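Local coordinates for vascular protein tyrosine phosphatase 1 (Rattus norvegicus, PDB 3I36), which probably catalyses the hydrolysis of phosphotyrosine in proteins, releasing phosphate; this chain holds the catalytic domain of the membrane-spanning, receptor-type phosphatase, at residues A68-R71 with G72-R75; S90-H94 with S95-Y99. All blocks are in the same frame, centred on the assembly; numbering follows the deposited sequence.

Contact 1: residues A68-R71 with G72-R75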
loop_
_atom_site.group_PDB
_atom_site.type_symbol
_atom_site.label_atom_id
_atom_site.label_comp_id
_atom_site.label_asym_id
_atom_site.label_seq_id
_atom_site.Cartn_x
_atom_site.Cartn_y
_atom_site.Cartn_z
ATOM N N ALA A 68 5.716 -7.908 23.451
ATOM C CA ALA A 68 5.114 -9.233 23.507
ATOM C C ALA A 68 3.653 -9.193 23.082
ATOM O O ALA A 68 3.212 -9.993 22.255
ATOM C CB ALA A 68 5.253 -9.827 24.922
ATOM N N GLU A 69 2.912 -8.245 23.647
ATOM C CA GLU A 69 1.485 -8.110 23.388
ATOM C C GLU A 69 1.191 -7.823 21.912
ATOM O O GLU A 69 0.115 -8.139 21.413
ATOM C CB GLU A 69 0.901 -6.988 24.257
ATOM C CG GLU A 69 0.815 -7.313 25.751
ATOM C CD GLU A 69 2.172 -7.580 26.396
ATOM O OE1 GLU A 69 3.182 -6.975 25.966
ATOM O OE2 GLU A 69 2.225 -8.397 27.346
ATOM N N ASN A 70 2.147 -7.221 21.216
ATOM C CA ASN A 70 1.923 -6.835 19.825
ATOM C C ASN A 70 2.420 -7.859 18.822
ATOM O O ASN A 70 2.067 -7.796 17.658
ATOM C CB ASN A 70 2.549 -5.475 19.533
ATOM C CG ASN A 70 1.881 -4.374 20.294
ATOM O OD1 ASN A 70 0.712 -4.489 20.646
ATOM N ND2 ASN A 70 2.612 -3.312 20.576
ATOM N N ARG A 71 3.236 -8.807 19.269
ATOM C CA ARG A 71 3.858 -9.716 18.320
ATOM C C ARG A 71 2.811 -10.486 17.534
ATOM O O ARG A 71 2.965 -10.718 16.340
ATOM C CB ARG A 71 4.812 -10.669 19.026
ATOM C CG ARG A 71 6.043 -9.963 19.581
ATOM C CD ARG A 71 6.784 -10.845 20.598
ATOM N NE ARG A 71 7.620 -10.040 21.488
ATOM C CZ ARG A 71 8.254 -10.511 22.557
ATOM N NH1 ARG A 71 8.156 -11.795 22.872
ATOM N NH2 ARG A 71 8.986 -9.697 23.309
ATOM N N GLY A 72 1.730 -10.846 18.209
ATOM C CA GLY A 72 0.673 -11.615 17.586
ATOM C C GLY A 72 -0.209 -10.756 16.704
ATOM O O GLY A 72 -1.118 -11.264 16.054
ATOM N N LYS A 73 0.055 -9.453 16.685
ATOM C CA LYS A 73 -0.705 -8.551 15.832
ATOM C C LYS A 73 0.033 -8.363 14.516
ATOM O O LYS A 73 -0.414 -7.641 13.629
ATOM C CB LYS A 73 -0.908 -7.211 16.533
ATOM C CG LYS A 73 -1.587 -7.314 17.890
ATOM C CD LYS A 73 -1.609 -5.942 18.549
ATOM C CE LYS A 73 -2.227 -5.989 19.944
ATOM N NZ LYS A 73 -2.122 -4.636 20.564
ATOM N N ASN A 74 1.178 -9.017 14.401
ATOM C CA ASN A 74 1.949 -8.971 13.174
ATOM C C ASN A 74 1.730 -10.225 12.370
ATOM O O ASN A 74 1.867 -11.331 12.886
ATOM C CB ASN A 74 3.424 -8.838 13.494
ATOM C CG ASN A 74 3.717 -7.599 14.274
ATOM O OD1 ASN A 74 3.175 -6.541 13.983
ATOM N ND2 ASN A 74 4.576 -7.720 15.274
ATOM N N ARG A 75 1.376 -10.049 11.108
ATOM C CA ARG A 75 1.149 -11.185 10.249
ATOM C C ARG A 75 2.440 -11.945 10.032
ATOM O O ARG A 75 2.480 -13.171 10.116
ATOM C CB ARG A 75 0.597 -10.727 8.906
ATOM C CG ARG A 75 0.370 -11.880 7.927
ATOM C CD ARG A 75 -0.418 -11.416 6.700
ATOM N NE ARG A 75 -1.823 -11.147 7.020
ATOM C CZ ARG A 75 -2.729 -12.097 7.213
ATOM N NH1 ARG A 75 -2.379 -13.383 7.120
ATOM N NH2 ARG A 75 -3.980 -11.773 7.501
HETATM O O HOH W 1 0.915 -11.178 21.007
HETATM O O HOH W 2 5.761 -10.330 15.564
#
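Lys-73 stretches across to Asn-70 where the short, weakly bonded helix 68-71 gives way to the loop 72-75. Its CB lies 3.2 Å from Asn-70 O, and CG stays by the same oxygen at 3.7 Å. CD then passes 3.4 Å from Asn-70 OD1, while CE also comes within 3.5 Å of Glu-69 O. With CG beside the backbone N (chi1 -56°) and the chain extended beyond it, NZ arrives at Asn-70 OD1, a 2.8 Å hydrogen bond nearly in line with the C=O (161° at the oxygen). The amide is held at both ends, since Asn-70 ND2 donates to Ala-64 O. The backbone repeats the link: Lys-73 N donates to Asn-70 O at 2.8 Å, and Asn-74 N to Arg-71 O at 3.1 Å closes a type I beta turn from Arg-71 to Asn-74. Two waters bridge the helix end: one takes a hydrogen bond from Gly-72 N and gives one to Ala-68 O, the other links Arg-71 O and Asn-74 ND2. Asn-74 also gives ND2 to Ala-65 O and receives Asn-101 and, probably, Tyr-99 at OD1. The turn carries the start of the Lys-Asn-Arg-Tyr motif of the phosphotyrosine-recognition loop in classical tyrosine phosphatases. A leucine in place of Lys-73 would probably leave the buried Asn-70 OD1 without its charged donor and the amide freer to turn. The ammonium group meets a neutral amide, so the bond is charge-assisted and is likely to polarise the carbonyl of Asn-70.

Contact 2: residues S90-H94 with S95-Y99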
loop_
_atom_site.group_PDB
_atom_site.type_symbol
_atom_site.label_atom_id
_atom_site.label_comp_id
_atom_site.label_asym_id
_atom_site.label_seq_id
_atom_site.Cartn_x
_atom_site.Cartn_y
_atom_site.Cartn_z
ATOM N N SER A 90 -5.778 4.884 18.981
ATOM C CA SER A 90 -6.190 5.343 20.291
ATOM C C SER A 90 -5.866 4.254 21.295
ATOM O O SER A 90 -5.715 3.083 20.944
ATOM C CB SER A 90 -7.694 5.610 20.304
ATOM O OG SER A 90 -8.388 4.465 19.844
ATOM N N VAL A 91 -5.734 4.647 22.547
ATOM C CA VAL A 91 -5.490 3.672 23.585
ATOM C C VAL A 91 -6.709 3.663 24.485
ATOM O O VAL A 91 -7.259 4.717 24.802
ATOM C CB VAL A 91 -4.235 4.018 24.384
ATOM C CG1 VAL A 91 -3.013 3.908 23.494
ATOM C CG2 VAL A 91 -4.344 5.419 24.956
ATOM N N GLN A 92 -7.145 2.468 24.862
ATOM C CA GLN A 92 -8.257 2.312 25.784
ATOM C C GLN A 92 -7.699 2.022 27.167
ATOM O O GLN A 92 -7.610 2.908 28.017
ATOM C CB GLN A 92 -9.177 1.170 25.339
ATOM C CG GLN A 92 -10.092 1.489 24.154
ATOM C CD GLN A 92 -9.407 1.326 22.800
ATOM O OE1 GLN A 92 -9.484 0.266 22.175
ATOM N NE2 GLN A 92 -8.741 2.381 22.341
ATOM N N THR A 93 -7.289 0.776 27.371
ATOM C CA THR A 93 -6.851 0.319 28.680
ATOM C C THR A 93 -5.339 0.114 28.734
ATOM O O THR A 93 -4.742 0.075 29.811
ATOM C CB THR A 93 -7.547 -1.002 29.044
ATOM O OG1 THR A 93 -7.135 -2.025 28.131
ATOM C CG2 THR A 93 -9.051 -0.844 28.948
ATOM N N HIS A 94 -4.716 -0.018 27.572
ATOM C CA HIS A 94 -3.307 -0.372 27.547
ATOM C C HIS A 94 -2.589 0.313 26.398
ATOM O O HIS A 94 -3.148 0.500 25.313
ATOM C CB HIS A 94 -3.142 -1.890 27.458
ATOM C CG HIS A 94 -1.776 -2.372 27.840
ATOM N ND1 HIS A 94 -1.354 -2.450 29.152
ATOM C CD2 HIS A 94 -0.737 -2.803 27.086
ATOM C CE1 HIS A 94 -0.113 -2.908 29.186
ATOM N NE2 HIS A 94 0.283 -3.128 27.945
ATOM N N SER A 95 -1.344 0.689 26.648
ATOM C CA SER A 95 -0.567 1.403 25.657
ATOM C C SER A 95 -0.503 0.609 24.348
ATOM O O SER A 95 -0.494 1.195 23.271
ATOM C CB SER A 95 0.838 1.651 26.189
ATOM O OG SER A 95 1.443 0.425 26.550
ATOM N N THR A 96 -0.472 -0.720 24.443
ATOM C CA THR A 96 -0.345 -1.548 23.236
ATOM C C THR A 96 -1.618 -1.540 22.408
ATOM O O THR A 96 -1.644 -2.047 21.284
ATOM C CB THR A 96 0.040 -2.996 23.558
ATOM O OG1 THR A 96 -0.956 -3.567 24.418
ATOM C CG2 THR A 96 1.394 -3.038 24.248
ATOM N N ASP A 97 -2.673 -0.955 22.955
ATOM C CA ASP A 97 -3.879 -0.735 22.162
ATOM C C ASP A 97 -3.568 0.158 20.963
ATOM O O ASP A 97 -4.325 0.201 20.008
ATOM C CB ASP A 97 -4.942 -0.038 22.995
ATOM C CG ASP A 97 -5.503 -0.916 24.080
ATOM O OD1 ASP A 97 -5.267 -2.146 24.056
ATOM O OD2 ASP A 97 -6.190 -0.356 24.950
ATOM N N ASP A 98 -2.465 0.890 21.020
ATOM C CA ASP A 98 -2.178 1.841 19.953
ATOM C C ASP A 98 -1.615 1.129 18.733
ATOM O O ASP A 98 -1.407 1.727 17.675
ATOM C CB ASP A 98 -1.230 2.951 20.437
ATOM C CG ASP A 98 0.238 2.510 20.520
ATOM O OD1 ASP A 98 0.600 1.371 20.144
ATOM O OD2 ASP A 98 1.053 3.339 20.960
ATOM N N TYR A 99 -1.407 -0.168 18.870
ATOM C CA TYR A 99 -0.553 -0.850 17.918
ATOM C C TYR A 99 -1.308 -1.454 16.766
ATOM O O TYR A 99 -2.299 -2.163 16.945
ATOM C CB TYR A 99 0.275 -1.952 18.571
ATOM C CG TYR A 99 1.171 -2.571 17.547
ATOM C CD1 TYR A 99 2.381 -1.971 17.215
ATOM C CD2 TYR A 99 0.787 -3.715 16.857
ATOM C CE1 TYR A 99 3.197 -2.502 16.241
ATOM C CE2 TYR A 99 1.610 -4.270 15.880
ATOM C CZ TYR A 99 2.815 -3.644 15.580
ATOM O OH TYR A 99 3.632 -4.163 14.618
#
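Asp-97, in the 3-10 turn 95-98, turns its carboxylate into the preceding loop 90-94; its bond from His-94 N resembles one half of a capping box, with His-94 at the N-cap position, and those from Gln-92 N and Thr-93 N are additional. At Ser-90 the backbone oxygen lies 3.3 Å from Asp-97 O; both are acceptors, and the guanidinium of Arg-130 bonds to each of them. Val-91 follows, with CG1 3.7 Å from Asp-98 CB, the two side chains side by side and pointing the same way, while the acid end of Asp-98 goes to Arg-86. Three successive N-H groups then grip Asp-97 OD2. Gln-92 N uses the lone pair anti to the other oxygen; Thr-93 N, at 2.9 Å, comes almost straight on along the C-O bond; and His-94 N, at 3.0 Å, descends from above the carboxylate plane. CG of Asp-97, beside its own backbone N (chi1 -69°), is what faces the group to the loop. Three amide dipoles on one oxygen would favour the ionised acid. His-94 returns a bond from its backbone, its O accepting Asp-97 N at 2.8 Å with an N-H...O angle of 152°.

Overall arrangement
Contact 1 comes first along the chain and closes before contact 2 opens; strand 86-88 lies between them, and strand 99-100 begins as contact 2 ends. Their centres are about 13 Å apart, on the same side of the catalytic domain. They also touch directly: Lys-73 NZ lies 2.7 Å from Thr-96 O, Asn-70 OD1 packs on CB of Thr-96 and of Tyr-99, and Asn-74 OD1 is 2.5 Å from Tyr-99 OH, a probable hydrogen bond. The 72-75 loop thus rests on the 95-99 turn. Contact 1 lies nearer the catalytic pocket, the Asn-74 side chain being about 9 Å from that of Ala-246, a likely substrate-binding residue, whereas contact 2 is peripheral.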